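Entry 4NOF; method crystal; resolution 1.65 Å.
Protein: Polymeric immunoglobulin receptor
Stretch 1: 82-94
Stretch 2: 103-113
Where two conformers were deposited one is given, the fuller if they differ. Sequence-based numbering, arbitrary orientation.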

# COMPACT_ATOMS: atom_id res chain seq x y z
N HIS A 82 -6.91 1.57 -12.27
CA HIS A 82 -8.22 2.20 -12.39
C HIS A 82 -8.53 3.05 -11.17
O HIS A 82 -9.59 2.94 -10.56
CB HIS A 82 -9.30 1.13 -12.61
CG HIS A 82 -9.08 0.31 -13.84
ND1 HIS A 82 -8.83 -1.05 -13.80
CD2 HIS A 82 -9.00 0.66 -15.14
CE1 HIS A 82 -8.64 -1.50 -15.03
NE2 HIS A 82 -8.73 -0.48 -15.86
N LEU A 83 -7.59 3.92 -10.82
CA LEU A 83 -7.75 4.73 -9.62
C LEU A 83 -9.01 5.57 -9.61
O LEU A 83 -9.39 6.14 -10.65
CB LEU A 83 -6.55 5.62 -9.44
CG LEU A 83 -5.26 4.87 -9.07
CD1 LEU A 83 -4.05 5.77 -9.27
CD2 LEU A 83 -5.34 4.40 -7.63
N THR A 84 -9.65 5.62 -8.45
CA THR A 84 -10.83 6.44 -8.16
C THR A 84 -10.52 7.50 -7.11
O THR A 84 -9.54 7.39 -6.36
CB THR A 84 -12.00 5.60 -7.60
OG1 THR A 84 -11.69 5.07 -6.30
CG2 THR A 84 -12.35 4.47 -8.56
N HIS A 85 -11.36 8.53 -7.02
CA HIS A 85 -11.09 9.51 -5.99
C HIS A 85 -11.16 8.90 -4.58
O HIS A 85 -10.44 9.31 -3.67
CB HIS A 85 -11.97 10.76 -6.08
CG HIS A 85 -11.49 11.84 -5.17
ND1 HIS A 85 -12.15 12.19 -4.01
CD2 HIS A 85 -10.38 12.61 -5.23
CE1 HIS A 85 -11.48 13.16 -3.41
NE2 HIS A 85 -10.40 13.43 -4.12
N ASN A 86 -11.97 7.88 -4.41
CA ASN A 86 -12.08 7.21 -3.13
C ASN A 86 -10.81 6.44 -2.72
O ASN A 86 -10.65 6.13 -1.55
CB ASN A 86 -13.27 6.25 -3.13
CG ASN A 86 -14.61 6.99 -2.97
OD1 ASN A 86 -14.65 8.18 -2.62
ND2 ASN A 86 -15.69 6.28 -3.22
N ASP A 87 -9.94 6.15 -3.68
CA ASP A 87 -8.63 5.52 -3.41
C ASP A 87 -7.66 6.51 -2.75
O ASP A 87 -6.67 6.09 -2.18
CB ASP A 87 -7.98 4.98 -4.69
CG ASP A 87 -8.73 3.78 -5.29
OD1 ASP A 87 -9.28 2.97 -4.50
OD2 ASP A 87 -8.73 3.65 -6.53
N ALA A 88 -7.91 7.80 -2.86
CA ALA A 88 -7.00 8.77 -2.28
C ALA A 88 -6.93 8.64 -0.79
O ALA A 88 -7.93 8.36 -0.12
CB ALA A 88 -7.39 10.20 -2.65
N GLY A 89 -5.74 8.93 -0.26
CA GLY A 89 -5.54 9.03 1.17
C GLY A 89 -4.30 8.28 1.62
O GLY A 89 -3.46 7.87 0.81
N LEU A 90 -4.21 8.10 2.94
CA LEU A 90 -3.06 7.45 3.55
C LEU A 90 -3.21 5.94 3.58
O LEU A 90 -4.30 5.43 3.84
CB LEU A 90 -2.87 7.91 5.01
CG LEU A 90 -2.40 9.38 5.14
CD1 LEU A 90 -2.57 9.85 6.59
CD2 LEU A 90 -0.99 9.57 4.63
N TYR A 91 -2.08 5.27 3.34
CA TYR A 91 -1.95 3.82 3.40
C TYR A 91 -0.71 3.47 4.21
O TYR A 91 0.19 4.29 4.42
CB TYR A 91 -1.79 3.23 2.01
CG TYR A 91 -2.96 3.36 1.06
CD1 TYR A 91 -3.28 4.57 0.44
CD2 TYR A 91 -3.71 2.23 0.69
CE1 TYR A 91 -4.32 4.65 -0.44
CE2 TYR A 91 -4.74 2.31 -0.22
CZ TYR A 91 -5.06 3.53 -0.78
OH TYR A 91 -6.11 3.59 -1.71
N ILE A 92 -0.67 2.24 4.68
CA ILE A 92 0.49 1.70 5.38
C ILE A 92 0.86 0.37 4.75
O ILE A 92 0.01 -0.54 4.64
CB ILE A 92 0.24 1.51 6.91
CG1 ILE A 92 -0.09 2.84 7.59
CG2 ILE A 92 1.49 0.95 7.55
CD1 ILE A 92 -0.50 2.67 9.06
N CYS A 93 2.12 0.27 4.33
CA CYS A 93 2.77 -1.01 3.95
C CYS A 93 3.20 -1.68 5.21
O CYS A 93 3.78 -1.00 6.09
CB CYS A 93 4.06 -0.77 3.21
SG CYS A 93 3.96 0.07 1.65
N GLN A 94 3.01 -2.98 5.30
CA GLN A 94 3.55 -3.72 6.46
C GLN A 94 4.15 -5.03 6.03
O GLN A 94 3.57 -5.77 5.22
CB GLN A 94 2.46 -3.96 7.49
CG GLN A 94 2.98 -4.49 8.82
CD GLN A 94 1.93 -4.48 9.93
OE1 GLN A 94 1.40 -3.43 10.27
NE2 GLN A 94 1.64 -5.64 10.50
N LYS A 103 7.13 -1.02 8.61
CA LYS A 103 5.99 -0.25 8.10
C LYS A 103 6.51 0.88 7.25
O LYS A 103 7.62 1.41 7.49
CB LYS A 103 5.13 0.29 9.24
CG LYS A 103 4.40 -0.75 10.06
CD LYS A 103 3.70 -0.05 11.21
CE LYS A 103 3.09 -1.03 12.18
NZ LYS A 103 2.24 -0.33 13.18
N LYS A 104 5.75 1.25 6.23
CA LYS A 104 6.06 2.40 5.40
C LYS A 104 4.76 3.18 5.19
O LYS A 104 3.74 2.61 4.74
CB LYS A 104 6.64 1.98 4.05
CG LYS A 104 6.89 3.11 3.04
CD LYS A 104 7.99 4.04 3.49
CE LYS A 104 8.02 5.28 2.61
NZ LYS A 104 9.09 6.23 3.04
N ASN A 105 4.79 4.47 5.51
CA ASN A 105 3.67 5.33 5.27
C ASN A 105 3.65 5.84 3.81
O ASN A 105 4.67 6.32 3.30
CB ASN A 105 3.71 6.54 6.24
CG ASN A 105 3.51 6.13 7.68
OD1 ASN A 105 2.52 5.48 8.01
ND2 ASN A 105 4.45 6.49 8.53
N VAL A 106 2.47 5.81 3.20
CA VAL A 106 2.23 6.16 1.83
C VAL A 106 1.00 7.07 1.74
O VAL A 106 0.02 6.89 2.47
CB VAL A 106 1.96 4.88 1.01
CG1 VAL A 106 1.47 5.20 -0.40
CG2 VAL A 106 3.23 4.01 0.98
N ASP A 107 1.07 8.09 0.88
CA ASP A 107 -0.08 8.97 0.64
C ASP A 107 -0.35 8.97 -0.85
O ASP A 107 0.57 9.22 -1.65
CB ASP A 107 0.24 10.39 1.12
CG ASP A 107 -0.96 11.28 1.25
OD1 ASP A 107 -2.12 10.89 0.99
OD2 ASP A 107 -0.75 12.43 1.68
N LEU A 108 -1.56 8.58 -1.22
CA LEU A 108 -2.00 8.61 -2.60
C LEU A 108 -2.88 9.83 -2.83
O LEU A 108 -3.92 10.00 -2.21
CB LEU A 108 -2.75 7.32 -2.95
CG LEU A 108 -3.19 7.22 -4.40
CD1 LEU A 108 -2.00 7.35 -5.34
CD2 LEU A 108 -3.91 5.89 -4.60
N GLN A 109 -2.44 10.70 -3.72
CA GLN A 109 -3.24 11.83 -4.16
C GLN A 109 -3.76 11.49 -5.55
O GLN A 109 -2.97 11.16 -6.45
CB GLN A 109 -2.38 13.11 -4.16
CG GLN A 109 -3.12 14.31 -4.74
CD GLN A 109 -2.29 15.59 -4.64
OE1 GLN A 109 -1.49 15.91 -5.53
NE2 GLN A 109 -2.46 16.32 -3.55
N VAL A 110 -5.07 11.50 -5.69
CA VAL A 110 -5.74 11.23 -6.93
C VAL A 110 -6.38 12.54 -7.42
O VAL A 110 -7.22 13.14 -6.75
CB VAL A 110 -6.82 10.14 -6.80
CG1 VAL A 110 -7.46 9.87 -8.17
CG2 VAL A 110 -6.23 8.85 -6.23
N LEU A 111 -5.99 12.96 -8.59
CA LEU A 111 -6.53 14.20 -9.16
C LEU A 111 -7.76 13.86 -9.99
O LEU A 111 -7.70 13.06 -10.92
CB LEU A 111 -5.46 14.89 -9.99
CG LEU A 111 -4.39 15.67 -9.22
CD1 LEU A 111 -3.36 14.80 -8.55
CD2 LEU A 111 -3.70 16.61 -10.19
N ALA A 112 -8.86 14.48 -9.64
CA ALA A 112 -10.16 14.13 -10.18
C ALA A 112 -10.91 15.38 -10.63
O ALA A 112 -10.63 16.44 -10.16
CB ALA A 112 -10.92 13.40 -9.11
N PRO A 113 -11.87 15.22 -11.56
CA PRO A 113 -12.57 16.36 -12.17
C PRO A 113 -13.29 17.28 -11.20
O PRO A 113 -13.89 16.83 -10.21
CB PRO A 113 -13.59 15.72 -13.11
CG PRO A 113 -13.15 14.32 -13.33
CD PRO A 113 -12.25 13.94 -12.19

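An antiparallel β pair sorts its side chains by alternation, and this polymeric immunoglobulin receptor structure illustrates the rule well. One face of the paired strands carries Tyr91, Cys93, Val106 and Leu108, with Lys104 joining them across from Cys93 and its end leading away, and most of the apolar packing lies there. Tyr91 and Val106 are directly opposed in register, and Tyr91 CB lies 4.2 Å from Val106 CB. The Tyr91 ring reaches along the neighbouring strand to bring Tyr91 CE1 within 4.0 Å of Leu108 CB. Cys93 SG lies 4.1 Å from Val106 CG2; the sulfur is bonded covalently elsewhere in the structure. Ahead of the strand, Leu83 joins the same cluster, its CD2 3.7 Å from Leu108 CD2, and Ala88 CB packs 4.0 Å from Val110 CG2.

The backbone holds this register. Gly89 with Leu108, Tyr91 with Val106 and Cys93 with Lys104 each form a reciprocal pair of hydrogen bonds; Tyr91 N to Val106 O, at 2.8 Å and 171°, is the shortest of the six. Between these rungs, CA-H...O contacts bring Leu90 CA to 3.3 Å from Val106 O and Ile92 CA to 3.4 Å from Lys104 O. Gly89 adopts a phi/psi of 133/-167°, where a CB would jam against the preceding carbonyl oxygen, so the backbone itself calls for glycine.

Leading into the strand, the 3-10 segment 85-87 is tied back to Thr84, whose N donates to Asp87 OD2 (2.9 Å). Separately, Tyr91 OH donates to Asp87 O (2.6 Å), anchoring the ring to that segment.

The opposite face, bearing Leu90, Ile92, Gln94, Lys103, Asn105 and Asp107, is more polar and partly solvent-accessible. Here aliphatic portions meet polar groups: Leu90 CD2 approaches Asp107 CG at 3.8 Å, Ile92 CG1 approaches Asn105 OD1 at 3.7 Å, and Gln94 OE1 lies 3.5 Å from Lys103 CE.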